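Local structure of tryptophan halogenase superfamily (Brevundimonas sp. BAL3, 6FRL) at residues 245-250 with 416-421; 397-402 with 452-457. The protein is a flavin-dependent halogenase that prefers bromination over chlorination, and probably acts on an aromatic substrate as its tryptophan halogenase relatives do. One frame throughout, in Å; residues are numbered along the deposited sequence.

Interaction 1: residues 245-250 with 416-421; sequences WLPCDA and REMPVP
M418, whose methyl group lies against W245, gives its backbone O to the ammonium group of K402, and R416 O takes the same NZ, so that two carbonyls grip one lysine where helix 410-417 ends and M418 leaves helical geometry. The M418 side chain heads for residues 245-250: its CG sits in the crowded position between the backbone N and the carbonyl carbon (chi1 85°), and a bend at chi3 sets CE beside the main chain of W245. CE comes to 3.1 Å from W245 O, a close approach of a methyl to a carbonyl, while SD stays 3.8 Å from the same W245 O. P247 touches this methyl from farther along its segment, its ring atom CD lying 4.2 Å from M418 CE. The largest share of the contact belongs to the W245 indole, which meets P421 tip to tip. P421 CG stands over the centre of the six-membered ring, 3.8 Å from its centroid and 10° off the normal, a CH-pi contact. Next to it, P421 CD rests 3.6 Å from W245 CE3, and P421 N lies over the same face, 3.6 Å from W245 CZ3. P419 O comes up to the edge of the indole instead, in the ring plane and 3.7 Å from W245 CE3. I398 of helix 376-402 touches both W245 and P421, and the W242 ring meets the indole at about 60°. The result is a CH-pi contact of proline on tryptophan in the turn between helices 410-417 and 422-434: P421 is the N-cap residue of helix 422-434, so the indole, on the loop leading into strand 250-257, lies against the start of that helix.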
loop_
_atom_site.group_PDB
_atom_site.type_symbol
_atom_site.label_atom_id
_atom_site.label_comp_id
_atom_site.label_asym_id
_atom_site.label_seq_id
_atom_site.Cartn_x
_atom_site.Cartn_y
_atom_site.Cartn_z
ATOM N N TRP B 245 24.598 12.580 0.147
ATOM C CA TRP B 245 23.328 13.036 -0.430
ATOM C C TRP B 245 22.813 14.356 0.160
ATOM O O TRP B 245 22.078 15.059 -0.505
ATOM C CB TRP B 245 22.217 12.009 -0.231
ATOM C CG TRP B 245 22.454 10.641 -0.748
ATOM C CD1 TRP B 245 22.454 9.491 -0.017
ATOM C CD2 TRP B 245 22.696 10.260 -2.095
ATOM N NE1 TRP B 245 22.695 8.413 -0.830
ATOM C CE2 TRP B 245 22.835 8.855 -2.115
ATOM C CE3 TRP B 245 22.813 10.960 -3.286
ATOM C CZ2 TRP B 245 23.073 8.137 -3.290
ATOM C CZ3 TRP B 245 23.053 10.253 -4.452
ATOM C CH2 TRP B 245 23.174 8.854 -4.450
ATOM N N LEU B 246 23.153 14.671 1.414
ATOM C CA LEU B 246 22.594 15.835 2.120
ATOM C C LEU B 246 23.725 16.753 2.543
ATOM O O LEU B 246 24.610 16.315 3.272
ATOM C CB LEU B 246 21.800 15.362 3.343
ATOM C CG LEU B 246 20.533 14.586 2.959
ATOM C CD1 LEU B 246 20.086 13.595 4.020
ATOM C CD2 LEU B 246 19.402 15.536 2.628
ATOM N N PRO B 247 23.718 18.020 2.088
ATOM C CA PRO B 247 24.880 18.885 2.355
ATOM C C PRO B 247 25.097 19.229 3.838
ATOM O O PRO B 247 26.227 19.115 4.337
ATOM C CB PRO B 247 24.564 20.155 1.567
ATOM C CG PRO B 247 23.077 20.197 1.454
ATOM C CD PRO B 247 22.613 18.760 1.445
ATOM N N CYS B 248 24.024 19.615 4.533
ATOM C CA CYS B 248 24.140 20.179 5.867
ATOM C C CYS B 248 24.680 19.150 6.869
ATOM O O CYS B 248 24.349 17.949 6.814
ATOM C CB CYS B 248 22.821 20.783 6.319
ATOM S SG CYS B 248 22.304 22.171 5.279
ATOM N N ASP B 249 25.555 19.638 7.747
ATOM C CA ASP B 249 26.324 18.792 8.666
ATOM C C ASP B 249 26.440 19.353 10.107
ATOM O O ASP B 249 27.201 18.832 10.901
ATOM C CB ASP B 249 27.711 18.554 8.055
ATOM C CG ASP B 249 28.591 19.801 8.071
ATOM O OD1 ASP B 249 28.085 20.932 7.962
ATOM O OD2 ASP B 249 29.818 19.652 8.200
ATOM N N ALA B 250 25.663 20.383 10.448
ATOM C CA ALA B 250 25.703 20.967 11.785
ATOM C C ALA B 250 24.412 21.716 12.070
ATOM O O ALA B 250 23.642 22.018 11.137
ATOM C CB ALA B 250 26.866 21.927 11.895
ATOM N N ARG B 416 20.924 22.192 -6.383
ATOM C CA ARG B 416 20.214 22.055 -7.670
ATOM C C ARG B 416 20.889 21.147 -8.724
ATOM O O ARG B 416 20.202 20.494 -9.507
ATOM C CB ARG B 416 19.958 23.441 -8.254
ATOM C CG ARG B 416 19.088 23.484 -9.494
ATOM C CD ARG B 416 18.611 24.905 -9.793
ATOM N NE ARG B 416 19.680 25.898 -9.611
ATOM C CZ ARG B 416 19.731 26.858 -8.671
ATOM N NH1 ARG B 416 18.756 27.039 -7.768
ATOM N NH2 ARG B 416 20.785 27.673 -8.639
ATOM N N GLU B 417 22.213 21.078 -8.720
ATOM C CA GLU B 417 22.936 20.223 -9.652
ATOM C C GLU B 417 23.493 18.949 -9.040
ATOM O O GLU B 417 24.039 18.125 -9.769
ATOM C CB GLU B 417 24.051 21.036 -10.313
ATOM C CG GLU B 417 23.530 22.103 -11.292
ATOM C CD GLU B 417 24.431 23.318 -11.377
ATOM O OE1 GLU B 417 25.669 23.162 -11.250
ATOM O OE2 GLU B 417 23.909 24.436 -11.571
ATOM N N MET B 418 23.358 18.765 -7.719
ATOM C CA MET B 418 23.880 17.543 -7.020
ATOM C C MET B 418 23.202 16.272 -7.542
ATOM O O MET B 418 22.020 16.290 -7.885
ATOM C CB MET B 418 23.728 17.624 -5.473
ATOM C CG MET B 418 22.379 17.183 -4.891
ATOM S SD MET B 418 21.936 17.709 -3.220
ATOM C CE MET B 418 23.411 17.157 -2.373
ATOM N N PRO B 419 23.942 15.170 -7.607
ATOM C CA PRO B 419 23.257 13.905 -7.883
ATOM C C PRO B 419 22.351 13.449 -6.713
ATOM O O PRO B 419 22.562 13.852 -5.578
ATOM C CB PRO B 419 24.397 12.917 -8.164
ATOM C CG PRO B 419 25.595 13.509 -7.539
ATOM C CD PRO B 419 25.379 14.990 -7.354
ATOM N N VAL B 420 21.326 12.654 -7.030
ATOM C CA VAL B 420 20.328 12.222 -6.072
ATOM C C VAL B 420 20.056 10.754 -6.324
ATOM O O VAL B 420 20.249 10.260 -7.432
ATOM C CB VAL B 420 18.999 13.050 -6.157
ATOM C CG1 VAL B 420 19.270 14.545 -6.143
ATOM C CG2 VAL B 420 18.177 12.725 -7.388
ATOM N N PRO B 421 19.596 10.036 -5.297
ATOM C CA PRO B 421 19.343 8.633 -5.514
ATOM C C PRO B 421 18.446 8.376 -6.731
ATOM O O PRO B 421 17.591 9.202 -7.055
ATOM C CB PRO B 421 18.655 8.203 -4.209
ATOM C CG PRO B 421 19.197 9.153 -3.187
ATOM C CD PRO B 421 19.299 10.457 -3.917
#

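Interaction 2: residues 397-402 with 452-457; sequences IILHYK and AIYDGF
H400 and I453 meet because each sends its gamma carbon (CG of H400, chi1 -68°; CG1 of I453, chi1 -56°) anti to its own carbonyl carbon. The motif is a pair of nearly parallel helices, met here in segments 397-402 and 452-456, whose axes approach to 10.3 Å and differ by 7° in direction. The I453 side chain points toward helix 376-402 and divides its two branches between neighbouring residues there. The I453 and L399 side chains run past each other in opposite directions, CG2 of I453 lying 3.8 Å from L399 CD2. The H400 and I453 side chains cross at about a right angle, which leaves I453 CD1 3.4 Å from H400 NE2. The imidazole is held at both nitrogens, by E351 OE2 at NE2 and F396 O at ND1, so I453 packs on a group already fixed in rotation. An alanine at I453 would probably leave a gap beside the imidazole and the L399 methyl, with L399 freer to turn. L399 CD2 also reaches the Y454 ring, 3.9 Å from CE1, and the two side chains cross at about a right angle. Y454 stacks in turn on W431, and L399 packs on L424 and I428 of helix 422-434. One turn after I453, F457 ends the contact by placing its ring atom CZ 3.1 Å from H400 O.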
loop_
_atom_site.group_PDB
_atom_site.type_symbol
_atom_site.label_atom_id
_atom_site.label_comp_id
_atom_site.label_asym_id
_atom_site.label_seq_id
_atom_site.Cartn_x
_atom_site.Cartn_y
_atom_site.Cartn_z
ATOM N N ILE B 397 13.227 14.444 1.861
ATOM C CA ILE B 397 14.061 15.571 2.340
ATOM C C ILE B 397 14.977 16.116 1.214
ATOM O O ILE B 397 15.027 17.310 0.967
ATOM C CB ILE B 397 14.874 15.195 3.611
ATOM C CG1 ILE B 397 13.898 15.031 4.788
ATOM C CG2 ILE B 397 15.914 16.269 3.931
ATOM C CD1 ILE B 397 14.445 14.299 5.987
ATOM N N ILE B 398 15.670 15.217 0.526
ATOM C CA ILE B 398 16.518 15.580 -0.606
ATOM C C ILE B 398 15.798 16.486 -1.637
ATOM O O ILE B 398 16.344 17.528 -2.055
ATOM C CB ILE B 398 17.054 14.303 -1.304
ATOM C CG1 ILE B 398 18.113 13.650 -0.420
ATOM C CG2 ILE B 398 17.658 14.646 -2.676
ATOM C CD1 ILE B 398 18.493 12.254 -0.839
ATOM N N LEU B 399 14.583 16.086 -2.027
ATOM C CA LEU B 399 13.787 16.818 -3.015
ATOM C C LEU B 399 13.711 18.310 -2.741
ATOM O O LEU B 399 13.758 19.101 -3.697
ATOM C CB LEU B 399 12.349 16.244 -3.134
ATOM C CG LEU B 399 11.491 16.817 -4.266
ATOM C CD1 LEU B 399 12.074 16.481 -5.624
ATOM C CD2 LEU B 399 10.063 16.349 -4.188
ATOM N N HIS B 400 13.573 18.686 -1.464
ATOM C CA HIS B 400 13.424 20.088 -1.065
ATOM C C HIS B 400 14.670 20.920 -1.519
ATOM O O HIS B 400 14.564 22.065 -2.022
ATOM C CB HIS B 400 13.246 20.220 0.452
ATOM C CG HIS B 400 11.951 19.685 1.010
ATOM N ND1 HIS B 400 11.650 18.339 1.055
ATOM C CD2 HIS B 400 10.923 20.318 1.651
ATOM C CE1 HIS B 400 10.486 18.165 1.666
ATOM N NE2 HIS B 400 10.024 19.349 2.036
ATOM N N TYR B 401 15.844 20.335 -1.346
ATOM C CA TYR B 401 17.086 20.984 -1.762
ATOM C C TYR B 401 17.248 20.949 -3.291
ATOM O O TYR B 401 17.604 21.945 -3.910
ATOM C CB TYR B 401 18.304 20.286 -1.125
ATOM C CG TYR B 401 18.452 20.455 0.370
ATOM C CD1 TYR B 401 18.902 21.670 0.915
ATOM C CD2 TYR B 401 18.186 19.399 1.258
ATOM C CE1 TYR B 401 19.042 21.828 2.291
ATOM C CE2 TYR B 401 18.342 19.554 2.633
ATOM C CZ TYR B 401 18.771 20.766 3.139
ATOM O OH TYR B 401 18.969 20.947 4.485
ATOM N N LYS B 402 16.992 19.775 -3.871
ATOM C CA LYS B 402 17.125 19.544 -5.310
ATOM C C LYS B 402 16.355 20.524 -6.192
ATOM O O LYS B 402 16.838 20.847 -7.277
ATOM C CB LYS B 402 16.703 18.117 -5.635
ATOM C CG LYS B 402 16.863 17.714 -7.108
ATOM C CD LYS B 402 18.278 17.950 -7.618
ATOM C CE LYS B 402 18.605 17.162 -8.866
ATOM N NZ LYS B 402 19.931 17.567 -9.423
ATOM N N ALA B 452 2.601 18.959 -2.802
ATOM C CA ALA B 452 2.852 20.244 -2.118
ATOM C C ALA B 452 4.265 20.764 -2.387
ATOM O O ALA B 452 4.494 21.976 -2.532
ATOM C CB ALA B 452 2.619 20.117 -0.619
ATOM N N ILE B 453 5.222 19.843 -2.440
ATOM C CA ILE B 453 6.600 20.230 -2.694
ATOM C C ILE B 453 6.802 20.561 -4.187
ATOM O O ILE B 453 7.395 21.603 -4.519
ATOM C CB ILE B 453 7.575 19.157 -2.172
ATOM C CG1 ILE B 453 7.330 18.893 -0.653
ATOM C CG2 ILE B 453 9.028 19.562 -2.447
ATOM C CD1 ILE B 453 7.240 20.116 0.249
ATOM N N TYR B 454 6.263 19.722 -5.085
ATOM C CA TYR B 454 6.382 20.016 -6.516
ATOM C C TYR B 454 5.816 21.412 -6.797
ATOM O O TYR B 454 6.506 22.257 -7.379
ATOM C CB TYR B 454 5.710 18.957 -7.396
ATOM C CG TYR B 454 6.381 17.583 -7.394
ATOM C CD1 TYR B 454 7.735 17.445 -7.615
ATOM C CD2 TYR B 454 5.631 16.409 -7.205
ATOM C CE1 TYR B 454 8.339 16.176 -7.636
ATOM C CE2 TYR B 454 6.210 15.151 -7.212
ATOM C CZ TYR B 454 7.567 15.034 -7.425
ATOM O OH TYR B 454 8.170 13.795 -7.459
ATOM N N ASP B 455 4.612 21.670 -6.302
ATOM C CA ASP B 455 3.967 22.957 -6.511
ATOM C C ASP B 455 4.676 24.104 -5.815
ATOM O O ASP B 455 4.822 25.182 -6.385
ATOM C CB ASP B 455 2.499 22.923 -6.080
ATOM C CG ASP B 455 1.914 24.274 -5.976
ATOM O OD1 ASP B 455 1.685 24.847 -7.054
ATOM O OD2 ASP B 455 1.723 24.761 -4.825
ATOM N N GLY B 456 5.123 23.893 -4.587
ATOM C CA GLY B 456 5.889 24.927 -3.849
ATOM C C GLY B 456 7.163 25.394 -4.545
ATOM O O GLY B 456 7.510 26.572 -4.483
ATOM N N PHE B 457 7.867 24.469 -5.203
ATOM C CA PHE B 457 9.040 24.835 -5.998
ATOM C C PHE B 457 8.773 25.095 -7.476
ATOM O O PHE B 457 9.713 25.235 -8.223
ATOM C CB PHE B 457 10.130 23.776 -5.854
ATOM C CG PHE B 457 10.747 23.751 -4.502
ATOM C CD1 PHE B 457 11.801 24.586 -4.200
ATOM C CD2 PHE B 457 10.257 22.909 -3.523
ATOM C CE1 PHE B 457 12.381 24.544 -2.947
ATOM C CE2 PHE B 457 10.810 22.881 -2.267
ATOM C CZ PHE B 457 11.880 23.699 -1.969
#

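In the fold
The centres of interactions 1 and 2 lie 13 Å apart, on the same side of the chain's centre. Their segments alternate along the chain: 245-250, then 397-402, 416-421 and 452-457. Helix 376-402 is the common element, for its last turns face residues 452-457 on one flank and both segments of interaction 1 on another. K402 bridges the two contacts directly, and Y401 OH lies near C248 SG. Interaction 1 joins the helices of this halogenase to the loop entering the seven-stranded sheet at strand 250-257, while interaction 2 pairs two of the helices, 376-402 and 447-456.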